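Local coordinates for protein B-cell differentiation antigen CD72 (Mus musculus, PDB 5B1R) that serves as a B-cell co-receptor that recognizes the Sm/RNP self-antigen, probably through its extracellular C-type lectin-like domain, and restrains B-cell receptor signalling, at residues I10-I19 with P56-D64; L40-Y50 with W70-R78. The protein carries 2 engineered substitutions. All coordinates share one frame; numbering follows the deposited sequence. Where two conformers were deposited one is given.

Contact 1. Residues I10-I19 with P56-D64; sequences IPYQERCFYI and PSGLEELLD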
loop_
_atom_site.group_PDB
_atom_site.type_symbol
_atom_site.label_atom_id
_atom_site.label_comp_id
_atom_site.label_asym_id
_atom_site.label_seq_id
_atom_site.Cartn_x
_atom_site.Cartn_y
_atom_site.Cartn_z
ATOM N N ILE A 10 3.139 -8.041 8.007
ATOM C CA ILE A 10 3.970 -8.740 7.045
ATOM C C ILE A 10 5.340 -8.072 6.983
ATOM O O ILE A 10 5.434 -6.893 6.647
ATOM C CB ILE A 10 3.302 -8.713 5.659
ATOM C CG1 ILE A 10 1.912 -9.352 5.753
ATOM C CG2 ILE A 10 4.165 -9.396 4.611
ATOM C CD1 ILE A 10 0.917 -8.850 4.728
ATOM N N PRO A 11 6.414 -8.816 7.318
ATOM C CA PRO A 11 7.737 -8.182 7.409
ATOM C C PRO A 11 8.416 -8.039 6.061
ATOM O O PRO A 11 8.306 -8.932 5.204
ATOM C CB PRO A 11 8.528 -9.168 8.271
ATOM C CG PRO A 11 7.898 -10.532 7.943
ATOM C CD PRO A 11 6.428 -10.234 7.740
ATOM N N TYR A 12 9.151 -6.946 5.880
ATOM C CA TYR A 12 10.002 -6.809 4.708
ATOM C C TYR A 12 11.057 -5.773 5.042
ATOM O O TYR A 12 10.726 -4.648 5.399
ATOM C CB TYR A 12 9.201 -6.340 3.499
ATOM C CG TYR A 12 10.014 -6.244 2.236
ATOM C CD1 TYR A 12 10.688 -7.352 1.722
ATOM C CD2 TYR A 12 10.105 -5.052 1.555
ATOM C CE1 TYR A 12 11.445 -7.263 0.562
ATOM C CE2 TYR A 12 10.833 -4.949 0.381
ATOM C CZ TYR A 12 11.516 -6.058 -0.102
ATOM O OH TYR A 12 12.254 -5.986 -1.262
ATOM N N GLN A 13 12.331 -6.087 4.833
ATOM C CA GLN A 13 13.365 -5.079 5.048
ATOM C C GLN A 13 13.266 -4.623 6.525
ATOM O O GLN A 13 13.233 -5.455 7.430
ATOM C CB GLN A 13 13.224 -3.913 4.028
ATOM C CG GLN A 13 13.320 -4.321 2.556
ATOM C CD GLN A 13 13.053 -3.185 1.541
ATOM O OE1 GLN A 13 12.323 -2.193 1.811
ATOM N NE2 GLN A 13 13.615 -3.355 0.337
ATOM N N GLU A 14 13.200 -3.310 6.744
ATOM C CA GLU A 14 12.994 -2.638 8.039
ATOM C C GLU A 14 11.563 -2.137 8.200
ATOM O O GLU A 14 11.318 -1.183 8.953
ATOM C CB GLU A 14 13.975 -1.485 8.201
ATOM C CG GLU A 14 15.413 -1.936 8.171
ATOM C CD GLU A 14 16.349 -0.761 8.248
ATOM O OE1 GLU A 14 16.473 -0.018 7.246
ATOM O OE2 GLU A 14 16.962 -0.571 9.317
ATOM N N ARG A 15 10.620 -2.799 7.515
ATOM C CA ARG A 15 9.224 -2.382 7.480
ATOM C C ARG A 15 8.291 -3.535 7.845
ATOM O O ARG A 15 8.670 -4.712 7.814
ATOM C CB ARG A 15 8.881 -1.905 6.072
ATOM C CG ARG A 15 9.768 -0.780 5.596
ATOM C CD ARG A 15 10.000 -0.845 4.106
ATOM N NE ARG A 15 8.816 -0.469 3.362
ATOM C CZ ARG A 15 8.619 -0.735 2.073
ATOM N NH1 ARG A 15 7.521 -0.299 1.488
ATOM N NH2 ARG A 15 9.493 -1.458 1.382
ATOM N N CYS A 16 7.055 -3.162 8.159
ATOM C CA CYS A 16 5.969 -4.093 8.407
ATOM C C CYS A 16 4.737 -3.572 7.679
ATOM O O CYS A 16 4.413 -2.391 7.796
ATOM C CB CYS A 16 5.647 -4.152 9.894
ATOM S SG CYS A 16 7.042 -4.559 10.964
ATOM N N PHE A 17 4.032 -4.463 6.981
ATOM C CA PHE A 17 2.799 -4.090 6.293
ATOM C C PHE A 17 1.584 -4.630 7.030
ATOM O O PHE A 17 1.607 -5.732 7.585
ATOM C CB PHE A 17 2.784 -4.635 4.875
ATOM C CG PHE A 17 3.910 -4.133 4.040
ATOM C CD1 PHE A 17 3.910 -2.834 3.548
ATOM C CD2 PHE A 17 4.978 -4.957 3.746
ATOM C CE1 PHE A 17 4.969 -2.379 2.787
ATOM C CE2 PHE A 17 6.023 -4.506 2.980
ATOM C CZ PHE A 17 6.024 -3.215 2.496
ATOM N N TYR A 18 0.511 -3.850 6.980
ATOM C CA TYR A 18 -0.769 -4.247 7.528
ATOM C C TYR A 18 -1.820 -4.084 6.433
ATOM O O TYR A 18 -2.008 -2.970 5.907
ATOM C CB TYR A 18 -1.134 -3.389 8.748
ATOM C CG TYR A 18 -2.519 -3.682 9.247
ATOM C CD1 TYR A 18 -2.772 -4.822 9.995
ATOM C CD2 TYR A 18 -3.590 -2.836 8.947
ATOM C CE1 TYR A 18 -4.052 -5.101 10.434
ATOM C CE2 TYR A 18 -4.854 -3.114 9.391
ATOM C CZ TYR A 18 -5.081 -4.248 10.130
ATOM O OH TYR A 18 -6.336 -4.528 10.580
ATOM N N ILE A 19 -2.482 -5.183 6.081
ATOM C CA ILE A 19 -3.584 -5.100 5.125
ATOM C C ILE A 19 -4.874 -4.802 5.881
ATOM O O ILE A 19 -5.286 -5.570 6.737
ATOM C CB ILE A 19 -3.751 -6.415 4.332
ATOM C CG1 ILE A 19 -2.462 -6.789 3.582
ATOM C CG2 ILE A 19 -4.958 -6.298 3.388
ATOM C CD1 ILE A 19 -2.462 -8.234 3.096
ATOM N N PRO A 56 6.763 -6.690 -2.328
ATOM C CA PRO A 56 7.433 -7.848 -1.719
ATOM C C PRO A 56 6.528 -9.073 -1.785
ATOM O O PRO A 56 5.302 -8.952 -1.650
ATOM C CB PRO A 56 7.669 -7.413 -0.273
ATOM C CG PRO A 56 6.956 -6.191 -0.078
ATOM C CD PRO A 56 6.443 -5.636 -1.354
ATOM N N SER A 57 7.115 -10.243 -2.015
ATOM C CA SER A 57 6.342 -11.468 -2.189
ATOM C C SER A 57 5.422 -11.772 -1.016
ATOM O O SER A 57 4.289 -12.224 -1.200
ATOM C CB SER A 57 7.276 -12.657 -2.392
ATOM O OG SER A 57 8.075 -12.484 -3.546
ATOM N N GLY A 58 5.918 -11.539 0.202
ATOM C CA GLY A 58 5.136 -11.890 1.375
ATOM C C GLY A 58 3.838 -11.116 1.435
ATOM O O GLY A 58 2.819 -11.631 1.896
ATOM N N LEU A 59 3.882 -9.867 0.977
ATOM C CA LEU A 59 2.686 -9.044 0.907
ATOM C C LEU A 59 1.818 -9.451 -0.287
ATOM O O LEU A 59 0.601 -9.666 -0.145
ATOM C CB LEU A 59 3.063 -7.559 0.812
ATOM C CG LEU A 59 1.908 -6.590 0.558
ATOM C CD1 LEU A 59 0.897 -6.566 1.695
ATOM C CD2 LEU A 59 2.487 -5.206 0.320
ATOM N N GLU A 60 2.429 -9.535 -1.470
ATOM C CA GLU A 60 1.687 -9.783 -2.694
ATOM C C GLU A 60 0.854 -11.056 -2.586
ATOM O O GLU A 60 -0.299 -11.092 -3.017
ATOM C CB GLU A 60 2.658 -9.855 -3.871
ATOM C CG GLU A 60 1.965 -10.052 -5.206
ATOM C CD GLU A 60 2.855 -9.811 -6.411
ATOM O OE1 GLU A 60 3.928 -9.170 -6.270
ATOM O OE2 GLU A 60 2.457 -10.239 -7.518
ATOM N N GLU A 61 1.423 -12.090 -1.970
ATOM C CA GLU A 61 0.753 -13.379 -1.892
ATOM C C GLU A 61 -0.471 -13.385 -0.994
ATOM O O GLU A 61 -1.298 -14.292 -1.101
ATOM C CB GLU A 61 1.730 -14.448 -1.427
ATOM C CG GLU A 61 2.813 -14.757 -2.449
ATOM C CD GLU A 61 3.764 -15.859 -1.996
ATOM O OE1 GLU A 61 4.837 -16.001 -2.624
ATOM O OE2 GLU A 61 3.447 -16.580 -1.018
ATOM N N LEU A 62 -0.600 -12.378 -0.132
ATOM C CA LEU A 62 -1.750 -12.266 0.763
ATOM C C LEU A 62 -2.838 -11.317 0.263
ATOM O O LEU A 62 -3.902 -11.208 0.871
ATOM C CB LEU A 62 -1.301 -11.861 2.169
ATOM C CG LEU A 62 -0.555 -12.986 2.891
ATOM C CD1 LEU A 62 0.089 -12.456 4.164
ATOM C CD2 LEU A 62 -1.524 -14.107 3.220
ATOM N N LEU A 63 -2.594 -10.628 -0.846
ATOM C CA LEU A 63 -3.618 -9.747 -1.396
ATOM C C LEU A 63 -4.689 -10.551 -2.127
ATOM O O LEU A 63 -4.401 -11.574 -2.743
ATOM C CB LEU A 63 -2.983 -8.749 -2.357
ATOM C CG LEU A 63 -1.938 -7.810 -1.762
ATOM C CD1 LEU A 63 -1.335 -6.931 -2.867
ATOM C CD2 LEU A 63 -2.526 -6.963 -0.659
ATOM N N ASP A 64 -5.917 -10.059 -2.081
ATOM C CA ASP A 64 -7.029 -10.654 -2.798
ATOM C C ASP A 64 -7.010 -10.095 -4.219
ATOM O O ASP A 64 -7.155 -8.882 -4.422
ATOM C CB ASP A 64 -8.309 -10.271 -2.070
ATOM C CG ASP A 64 -9.553 -10.877 -2.681
ATOM O OD1 ASP A 64 -9.557 -11.224 -3.881
ATOM O OD2 ASP A 64 -10.554 -10.976 -1.941
#

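Contact 2. Residues L40-Y50 with W70-R78; sequences LAAFDEPSKYY and WIQMSKKWR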
loop_
_atom_site.group_PDB
_atom_site.type_symbol
_atom_site.label_atom_id
_atom_site.label_comp_id
_atom_site.label_asym_id
_atom_site.label_seq_id
_atom_site.Cartn_x
_atom_site.Cartn_y
_atom_site.Cartn_z
ATOM N N LEU A 40 0.235 5.050 4.764
ATOM C CA LEU A 40 -0.089 4.249 3.597
ATOM C C LEU A 40 1.179 3.657 3.019
ATOM O O LEU A 40 2.210 4.329 2.929
ATOM C CB LEU A 40 -0.750 5.122 2.547
ATOM C CG LEU A 40 -2.208 5.465 2.850
ATOM C CD1 LEU A 40 -2.647 6.653 2.005
ATOM C CD2 LEU A 40 -3.116 4.230 2.656
ATOM N N ALA A 41 1.104 2.400 2.609
ATOM C CA ALA A 41 2.290 1.701 2.148
ATOM C C ALA A 41 2.873 2.347 0.892
ATOM O O ALA A 41 2.144 2.740 -0.024
ATOM C CB ALA A 41 1.954 0.246 1.901
ATOM N N ALA A 42 4.205 2.426 0.864
ATOM C CA ALA A 42 4.912 3.166 -0.169
ATOM C C ALA A 42 5.642 2.205 -1.090
ATOM O O ALA A 42 6.455 1.400 -0.633
ATOM C CB ALA A 42 5.907 4.115 0.480
ATOM N N PHE A 43 5.363 2.311 -2.383
ATOM C CA PHE A 43 5.964 1.460 -3.402
ATOM C C PHE A 43 6.424 2.293 -4.595
ATOM O O PHE A 43 6.307 1.873 -5.735
ATOM C CB PHE A 43 4.970 0.377 -3.852
ATOM C CG PHE A 43 4.484 -0.482 -2.733
ATOM C CD1 PHE A 43 5.361 -1.339 -2.077
ATOM C CD2 PHE A 43 3.171 -0.397 -2.293
ATOM C CE1 PHE A 43 4.930 -2.112 -1.016
ATOM C CE2 PHE A 43 2.726 -1.183 -1.239
ATOM C CZ PHE A 43 3.609 -2.029 -0.591
ATOM N N ASP A 44 6.954 3.484 -4.339
ATOM C CA ASP A 44 7.305 4.364 -5.438
ATOM C C ASP A 44 8.358 3.769 -6.376
ATOM O O ASP A 44 8.283 3.977 -7.581
ATOM C CB ASP A 44 7.836 5.707 -4.946
ATOM C CG ASP A 44 6.793 6.571 -4.264
ATOM O OD1 ASP A 44 5.643 6.152 -4.016
ATOM O OD2 ASP A 44 7.162 7.724 -3.975
ATOM N N GLU A 45 9.354 3.073 -5.819
ATOM C CA GLU A 45 10.446 2.512 -6.599
ATOM C C GLU A 45 10.584 1.027 -6.285
ATOM O O GLU A 45 10.353 0.590 -5.153
ATOM C CB GLU A 45 11.761 3.238 -6.274
ATOM C CG GLU A 45 11.764 4.700 -6.702
ATOM C CD GLU A 45 11.884 4.896 -8.190
ATOM O OE1 GLU A 45 12.060 3.914 -8.953
ATOM O OE2 GLU A 45 11.803 6.063 -8.600
ATOM N N PRO A 46 11.041 0.241 -7.261
ATOM C CA PRO A 46 11.382 0.671 -8.619
ATOM C C PRO A 46 10.158 0.870 -9.494
ATOM O O PRO A 46 9.156 0.162 -9.348
ATOM C CB PRO A 46 12.195 -0.503 -9.160
ATOM C CG PRO A 46 11.656 -1.678 -8.423
ATOM C CD PRO A 46 11.337 -1.188 -7.047
ATOM N N SER A 47 10.244 1.831 -10.407
ATOM C CA SER A 47 9.201 2.024 -11.407
ATOM C C SER A 47 9.794 2.746 -12.604
ATOM O O SER A 47 10.427 3.791 -12.460
ATOM C CB SER A 47 8.022 2.817 -10.843
ATOM O OG SER A 47 8.422 4.096 -10.380
ATOM N N LYS A 48 9.644 2.156 -13.778
ATOM C CA LYS A 48 10.113 2.798 -15.001
ATOM C C LYS A 48 8.984 3.548 -15.688
ATOM O O LYS A 48 9.232 4.514 -16.411
ATOM C CB LYS A 48 10.713 1.771 -15.962
ATOM C CG LYS A 48 11.293 2.396 -17.227
ATOM C CD LYS A 48 11.961 1.353 -18.083
ATOM C CE LYS A 48 12.531 1.976 -19.349
ATOM N NZ LYS A 48 13.138 0.961 -20.249
ATOM N N TYR A 49 7.753 3.080 -15.480
ATOM C CA TYR A 49 6.565 3.704 -16.048
ATOM C C TYR A 49 5.545 3.864 -14.944
ATOM O O TYR A 49 5.616 3.176 -13.928
ATOM C CB TYR A 49 5.981 2.843 -17.174
ATOM C CG TYR A 49 6.961 2.588 -18.296
ATOM C CD1 TYR A 49 7.341 3.611 -19.153
ATOM C CD2 TYR A 49 7.533 1.336 -18.471
ATOM C CE1 TYR A 49 8.249 3.385 -20.175
ATOM C CE2 TYR A 49 8.440 1.101 -19.491
ATOM C CZ TYR A 49 8.794 2.127 -20.332
ATOM O OH TYR A 49 9.702 1.886 -21.334
ATOM N N TYR A 50 4.587 4.755 -15.161
ATOM C CA TYR A 50 3.695 5.178 -14.085
ATOM C C TYR A 50 2.886 4.029 -13.488
ATOM O O TYR A 50 2.516 4.092 -12.316
ATOM C CB TYR A 50 2.740 6.285 -14.568
ATOM C CG TYR A 50 1.698 5.796 -15.559
ATOM C CD1 TYR A 50 0.479 5.285 -15.122
ATOM C CD2 TYR A 50 1.941 5.835 -16.929
ATOM C CE1 TYR A 50 -0.458 4.807 -16.016
ATOM C CE2 TYR A 50 0.993 5.364 -17.843
ATOM C CZ TYR A 50 -0.206 4.862 -17.374
ATOM O OH TYR A 50 -1.157 4.392 -18.252
ATOM N N TRP A 70 -5.829 0.787 -1.767
ATOM C CA TRP A 70 -5.207 2.100 -1.633
ATOM C C TRP A 70 -3.780 1.985 -1.096
ATOM O O TRP A 70 -3.530 1.254 -0.128
ATOM C CB TRP A 70 -6.006 3.002 -0.697
ATOM C CG TRP A 70 -7.332 3.499 -1.186
ATOM C CD1 TRP A 70 -8.517 3.379 -0.540
ATOM C CD2 TRP A 70 -7.581 4.269 -2.371
ATOM N NE1 TRP A 70 -9.505 4.013 -1.257
ATOM C CE2 TRP A 70 -8.960 4.566 -2.392
ATOM C CE3 TRP A 70 -6.775 4.723 -3.422
ATOM C CZ2 TRP A 70 -9.551 5.325 -3.414
ATOM C CZ3 TRP A 70 -7.365 5.452 -4.441
ATOM C CH2 TRP A 70 -8.738 5.742 -4.430
ATOM N N ILE A 71 -2.872 2.748 -1.701
ATOM C CA ILE A 71 -1.485 2.847 -1.256
ATOM C C ILE A 71 -1.066 4.323 -1.321
ATOM O O ILE A 71 -1.834 5.193 -1.749
ATOM C CB ILE A 71 -0.530 1.969 -2.120
ATOM C CG1 ILE A 71 -0.530 2.402 -3.597
ATOM C CG2 ILE A 71 -0.891 0.481 -1.972
ATOM C CD1 ILE A 71 0.686 1.937 -4.351
ATOM N N GLN A 72 0.171 4.598 -0.915
ATOM C CA GLN A 72 0.705 5.946 -1.016
ATOM C C GLN A 72 0.786 6.409 -2.467
ATOM O O GLN A 72 1.294 5.697 -3.333
ATOM C CB GLN A 72 2.107 5.982 -0.431
ATOM C CG GLN A 72 2.744 7.358 -0.491
ATOM C CD GLN A 72 4.217 7.311 -0.136
ATOM O OE1 GLN A 72 4.576 7.320 1.037
ATOM N NE2 GLN A 72 5.071 7.232 -1.148
ATOM N N MET A 73 0.317 7.615 -2.732
ATOM C CA MET A 73 0.475 8.220 -4.040
ATOM C C MET A 73 1.965 8.399 -4.351
ATOM O O MET A 73 2.753 8.815 -3.496
ATOM C CB MET A 73 -0.215 9.585 -4.053
ATOM C CG MET A 73 -0.163 10.255 -5.400
ATOM S SD MET A 73 -0.837 11.921 -5.423
ATOM C CE MET A 73 0.259 12.773 -4.297
ATOM N N SER A 74 2.351 8.079 -5.583
ATOM C CA SER A 74 3.740 8.221 -6.012
ATOM C C SER A 74 3.935 9.586 -6.662
ATOM O O SER A 74 3.469 9.826 -7.777
ATOM C CB SER A 74 4.077 7.108 -6.981
ATOM O OG SER A 74 5.394 7.291 -7.447
ATOM N N LYS A 75 4.607 10.490 -5.960
ATOM C CA LYS A 75 4.727 11.864 -6.439
ATOM C C LYS A 75 5.550 12.004 -7.707
ATOM O O LYS A 75 5.376 12.971 -8.447
ATOM C CB LYS A 75 5.280 12.775 -5.346
ATOM C CG LYS A 75 4.355 12.887 -4.159
ATOM C CD LYS A 75 4.888 13.861 -3.125
ATOM C CE LYS A 75 3.960 13.959 -1.926
ATOM N NZ LYS A 75 2.551 14.175 -2.347
ATOM N N LYS A 76 6.441 11.044 -7.976
ATOM C CA LYS A 76 7.316 11.179 -9.142
ATOM C C LYS A 76 6.535 11.265 -10.446
ATOM O O LYS A 76 7.036 11.837 -11.411
ATOM C CB LYS A 76 8.330 10.038 -9.231
ATOM C CG LYS A 76 7.694 8.697 -9.483
ATOM C CD LYS A 76 8.685 7.537 -9.543
ATOM C CE LYS A 76 9.575 7.575 -10.771
ATOM N NZ LYS A 76 10.390 6.317 -10.982
ATOM N N TRP A 77 5.330 10.692 -10.485
ATOM C CA TRP A 77 4.552 10.662 -11.713
ATOM C C TRP A 77 3.580 11.825 -11.828
ATOM O O TRP A 77 2.909 11.941 -12.840
ATOM C CB TRP A 77 3.815 9.315 -11.858
ATOM C CG TRP A 77 4.765 8.161 -11.900
ATOM C CD1 TRP A 77 4.951 7.206 -10.933
ATOM C CD2 TRP A 77 5.710 7.868 -12.938
ATOM N NE1 TRP A 77 5.934 6.332 -11.320
ATOM C CE2 TRP A 77 6.424 6.718 -12.540
ATOM C CE3 TRP A 77 6.019 8.462 -14.165
ATOM C CZ2 TRP A 77 7.425 6.146 -13.331
ATOM C CZ3 TRP A 77 7.016 7.892 -14.946
ATOM C CH2 TRP A 77 7.705 6.751 -14.527
ATOM N N ARG A 78 3.476 12.671 -10.804
ATOM C CA ARG A 78 2.514 13.782 -10.798
ATOM C C ARG A 78 3.209 15.116 -11.041
ATOM O O ARG A 78 4.217 15.442 -10.394
ATOM C CB ARG A 78 1.799 13.867 -9.452
ATOM C CG ARG A 78 1.108 12.593 -8.992
ATOM C CD ARG A 78 0.136 11.999 -10.025
ATOM N NE ARG A 78 -0.685 10.990 -9.365
ATOM C CZ ARG A 78 -1.894 11.225 -8.859
ATOM N NH1 ARG A 78 -2.539 10.264 -8.220
ATOM N NH2 ARG A 78 -2.456 12.425 -8.978
HETATM O O HOH W 1 2.658 7.065 2.950
HETATM O O HOH W 2 3.699 4.338 -3.566
HETATM O O HOH W 3 5.937 4.970 -8.634
HETATM O O HOH W 4 5.619 9.781 -3.330
HETATM O O HOH W 5 7.457 8.996 -6.250
HETATM O O HOH W 6 7.830 7.331 -1.047
#

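Contact 1. Residues I10-I19 with P56-D64
Pro56, at the N-cap, and Leu59, within the short helix 57-60, lie against one side of the beta hairpin formed by strands 10-12 and 15-19, the N-terminal hairpin of the C-type lectin-like fold. No hydrogen bond crosses between the segments; the hairpin is closed within itself by a type II' turn from Tyr12 to Arg15, and the contact is purely apolar. Its tight part is built on Leu59 and Pro56. With CG anti to the backbone N (chi1 173°), Leu59 spreads its two methyls over different neighbours: CD1 lies 3.8 Å from Ile10 CD1 and also meets Ile19 CG1, while CD2 sits over the centre of the Phe17 ring, 4.2 Å from the centroid, a CH-pi contact. A branched leucine thereby serves both strands at once. Pro56, in the N-cap position where its lack of an N-H costs the helix nothing, wedges between two aromatic rings, and its CG reaches Phe17 CE2 at 3.6 Å. Gly58, with no side chain, lets Ile10 CG2 come close to the helix backbone, 3.6 Å from Gly58 C. Beyond this core lies the solvent-exposed margin. Leu62, in the type I turn from Glu60 to Leu63, is exposed yet still slides past Ile10 in the opposite direction, with 3.7 Å between Leu62 CD1 and Ile10 CD1. Looser is the approach of Ile19 CD1 to Leu63 CD2 at 4.0 Å, where Tyr69 also packs against both residues. At the other end Tyr12 is partly exposed. Gln13 CG covers one face of its ring, and on the opposite face Pro56 CB makes a CH-pi contact, 3.6 Å from the Tyr12 ring centroid and 12° off the normal.

Contact 2. Residues L40-Y50 with W70-R78
Gln72 runs alongside Leu40-Asp44, its backbone N donating to Ala41 O (2.9 Å, 166°) where residues 70-78, which begin the long-loop region of the C-type lectin-like fold, pack against the earlier loop after strand 39-40. Gln72 CB rests 3.3 Å from Ala41 O. The chain then leaves with CG anti to the backbone N (chi1 -180°) and stays extended, bringing CD and OE1 against the Ala42 methyl, small enough to admit the amide. At the tip OE1 accepts from water 1, which also donates to Leu40 O, while NE2 donates to water 6 and, weakly, to Asp44 OD1, the carboxylate and amide planes 70° apart. Asp44 OD1 also accepts from water 2, and OD2 from waters 4 and 5, tying it to the backbone of Met73, Lys75 and Lys76. Farther along, Lys76 bends at chi3 to place NZ 2.8 Å from Glu45 OE2 in a salt bridge, with Ser47 O and Ser47 OG as further acceptors. Trp77 offers one face of its indole to the Tyr49-Tyr50 backbone, with Tyr50 CA 3.5 Å from the centroid of the five-membered ring, and Lys76 CE covers the opposite face. Three acceptors gripping one ammonium and an aspartate wrapped in water imply loops cross-linked largely by polar bonds, with the negative charge of Asp44 probably stabilised by the hydrogen bonds the waters donate.

Overall arrangement
Contacts 1 and 2 lie within one C-type lectin-like domain, their centres 16 Å apart. Their segments alternate along the chain: 10-19, 40-50, 56-64, then 70-78. The hairpin of contact 1 joins strand 109-119 through strand 15-21, and strand 39-40, where contact 2 begins, pairs with that same long strand; strand 69-70, which leads into 70-78, belongs to the second, three-stranded sheet. Phe43 bridges the two sites, its CZ 3.5 Å from Leu59 CD2, while Arg15 NH1 comes close to Ala42 O. The apolar hairpin-helix packing thus continues directly into the polar loop region, making one compact extracellular unit.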